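Local coordinates for MgGH51 (Meripilus giganteus, PDB 6ZPV), which probably hydrolyses terminal alpha-L-arabinofuranosyl residues from arabinose-containing polysaccharides, as a fungal GH51 alpha-L-arabinofuranosidase, at residues 344-349 with 377-382. Residues are numbered along the deposited sequence; the frame is centred on the assembly and turned at random.
Sequences RFVEVG and IRFIAT. With SO4 (sulfate ion), chain R.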
loop_
_atom_site.group_PDB
_atom_site.type_symbol
_atom_site.label_atom_id
_atom_site.label_comp_id
_atom_site.label_asym_id
_atom_site.label_seq_id
_atom_site.Cartn_x
_atom_site.Cartn_y
_atom_site.Cartn_z
ATOM N N ARG A 344 17.437 6.451 -1.807
ATOM C CA ARG A 344 18.115 7.461 -1.007
ATOM C C ARG A 344 17.925 7.246 0.483
ATOM O O ARG A 344 18.671 7.873 1.263
ATOM C CB ARG A 344 17.644 8.879 -1.381
ATOM C CG ARG A 344 17.888 9.232 -2.839
ATOM C CD ARG A 344 17.813 10.707 -3.082
ATOM N NE ARG A 344 16.520 11.269 -2.845
ATOM C CZ ARG A 344 16.209 12.555 -2.611
ATOM N NH1 ARG A 344 14.956 12.932 -2.481
ATOM N NH2 ARG A 344 17.150 13.459 -2.493
ATOM N N PHE A 345 16.916 6.479 0.889
ATOM C CA PHE A 345 16.465 6.404 2.293
ATOM C C PHE A 345 16.198 4.920 2.646
ATOM O O PHE A 345 15.439 4.268 1.941
ATOM C CB PHE A 345 15.148 7.169 2.454
ATOM C CG PHE A 345 15.192 8.629 2.091
ATOM C CD1 PHE A 345 15.880 9.533 2.866
ATOM C CD2 PHE A 345 14.629 9.049 0.917
ATOM C CE1 PHE A 345 15.922 10.868 2.501
ATOM C CE2 PHE A 345 14.744 10.384 0.529
ATOM C CZ PHE A 345 15.364 11.292 1.326
ATOM N N VAL A 346 16.758 4.493 3.768
ATOM C CA VAL A 346 16.520 3.163 4.314
ATOM C C VAL A 346 16.125 3.304 5.777
ATOM O O VAL A 346 16.819 4.036 6.537
ATOM C CB VAL A 346 17.713 2.197 4.135
ATOM C CG1 VAL A 346 17.576 0.963 5.001
ATOM C CG2 VAL A 346 17.891 1.874 2.663
ATOM N N GLU A 347 15.037 2.633 6.156
ATOM C CA GLU A 347 14.562 2.674 7.544
ATOM C C GLU A 347 14.995 1.396 8.264
ATOM O O GLU A 347 14.833 0.282 7.735
ATOM C CB GLU A 347 13.028 2.859 7.553
ATOM C CG GLU A 347 12.448 3.049 8.942
ATOM C CD GLU A 347 11.079 3.682 8.965
ATOM O OE1 GLU A 347 10.541 3.986 7.892
ATOM O OE2 GLU A 347 10.551 3.875 10.131
ATOM N N VAL A 348 15.553 1.556 9.473
ATOM C CA VAL A 348 16.172 0.421 10.182
ATOM C C VAL A 348 15.128 -0.115 11.169
ATOM O O VAL A 348 14.971 0.418 12.298
ATOM C CB VAL A 348 17.486 0.862 10.828
ATOM C CG1 VAL A 348 18.121 -0.288 11.609
ATOM C CG2 VAL A 348 18.426 1.401 9.764
ATOM N N GLY A 349 14.410 -1.163 10.769
ATOM C CA GLY A 349 13.374 -1.742 11.622
ATOM C C GLY A 349 12.023 -1.044 11.458
ATOM O O GLY A 349 11.813 -0.284 10.500
ATOM N N ILE A 377 23.477 6.571 1.314
ATOM C CA ILE A 377 22.103 6.347 1.811
ATOM C C ILE A 377 21.880 7.027 3.156
ATOM O O ILE A 377 22.790 7.058 3.968
ATOM C CB ILE A 377 21.773 4.858 1.875
ATOM C CG1 ILE A 377 21.730 4.300 0.449
ATOM C CG2 ILE A 377 20.468 4.598 2.618
ATOM C CD1 ILE A 377 21.419 2.804 0.415
ATOM N N ARG A 378 20.713 7.621 3.348
ATOM C CA ARG A 378 20.353 8.190 4.640
ATOM C C ARG A 378 19.536 7.172 5.433
ATOM O O ARG A 378 18.479 6.724 4.986
ATOM C CB ARG A 378 19.571 9.495 4.472
ATOM C CG ARG A 378 19.431 10.330 5.728
ATOM C CD ARG A 378 18.554 11.563 5.537
ATOM N NE ARG A 378 18.690 12.539 6.613
ATOM C CZ ARG A 378 19.316 13.698 6.537
ATOM N NH1 ARG A 378 20.020 14.038 5.459
ATOM N NH2 ARG A 378 19.313 14.499 7.629
ATOM N N PHE A 379 20.018 6.799 6.606
ATOM C CA PHE A 379 19.386 5.784 7.451
ATOM C C PHE A 379 18.482 6.420 8.487
ATOM O O PHE A 379 18.875 7.358 9.206
ATOM C CB PHE A 379 20.433 4.860 8.089
ATOM C CG PHE A 379 21.114 3.990 7.045
ATOM C CD1 PHE A 379 20.498 2.812 6.624
ATOM C CD2 PHE A 379 22.270 4.386 6.412
ATOM C CE1 PHE A 379 21.046 2.037 5.611
ATOM C CE2 PHE A 379 22.798 3.631 5.377
ATOM C CZ PHE A 379 22.189 2.470 4.969
ATOM N N ILE A 380 17.274 5.878 8.630
ATOM C CA ILE A 380 16.221 6.448 9.505
ATOM C C ILE A 380 16.027 5.537 10.718
ATOM O O ILE A 380 15.752 4.327 10.558
ATOM C CB ILE A 380 14.908 6.595 8.720
ATOM C CG1 ILE A 380 15.057 7.372 7.421
ATOM C CG2 ILE A 380 13.861 7.173 9.610
ATOM C CD1 ILE A 380 13.953 7.200 6.447
ATOM N N ALA A 381 16.118 6.121 11.916
ATOM C CA ALA A 381 15.915 5.432 13.187
ATOM C C ALA A 381 14.418 5.411 13.546
ATOM O O ALA A 381 13.678 6.358 13.215
ATOM C CB ALA A 381 16.743 6.098 14.252
ATOM N N THR A 382 14.032 4.386 14.322
ATOM C CA THR A 382 12.623 4.176 14.601
ATOM C C THR A 382 12.266 4.218 16.078
ATOM O O THR A 382 11.077 4.098 16.432
ATOM C CB THR A 382 12.182 2.810 14.038
ATOM O OG1 THR A 382 12.780 1.832 14.881
ATOM C CG2 THR A 382 12.518 2.633 12.581
HETATM S S SO4 R . 14.909 16.801 -1.940
HETATM O O1 SO4 R . 13.915 15.710 -1.884
HETATM O O2 SO4 R . 16.060 16.529 -2.748
HETATM O O3 SO4 R . 15.380 17.029 -0.520
HETATM O O4 SO4 R . 14.162 17.992 -2.317
#
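Val-346 and Phe-379 lie side by side on the outer, helix-facing side of two neighbouring parallel strands. The strands, 345-348 and 378-381, are the fourth and fifth of the eight-stranded (beta/alpha)8 barrel. Helix 359-373 joins them in a right-handed beta-alpha-beta crossover. Their directions differ by 31°.

The outer side is tightly packed. Phe-379 has CG anti to its carbonyl carbon (chi1 -68°), and its ring leans back toward strand 345-348. Phe-379 CE1 comes to 3.6 Å from Val-346 CB. Val-348 CG2 reaches Phe-379 CD1 at 4.0 Å.

Four backbone hydrogen bonds join the strands. Arg-344 O accepts from Arg-378 N, and Arg-378 O from Val-346 N. Val-346 O takes Ile-380 N at 2.8 Å. Phe-379 CA adds a CH...O contact to Val-346 O at 3.2 Å. Ile-380 O then accepts from Val-348 N. Beyond this bond the chains part, and Gly-349 and Thr-382 stand wider apart.

Phe-345, Glu-347 and Ile-380 turn into the barrel. Glu-347 extends past Thr-382, with Glu-347 OE2 3.4 Å from Thr-382 CG2. Its OE1 forms a salt bridge with Arg-226, and Thr-382 OG1 is hydrogen-bonded to Asp-352. In GH51 enzymes the acid/base glutamate lies just beyond the end of the fourth strand, so this end probably borders the active site.

The solvent side lies at the start of the strands, where Arg-344 is exposed and Arg-378 partly so. Arg-378 CB lies 4.0 Å from Phe-345 CD1, and the Arg-378 tip leads away to Ser-396 and Gln-395. Arg-344 NE pairs with Glu-284. Phe-345 CZ lies above one face of the Arg-344 guanidinium, offset toward its rim. A sulfate ion, probably from the crystallisation liquor, meets the guanidinium edge: Arg-344 NH1 donates to sulfate O1 at 3.0 Å (168° at the hydrogen), Arg-344 NH2 to sulfate O2 at 3.3 Å.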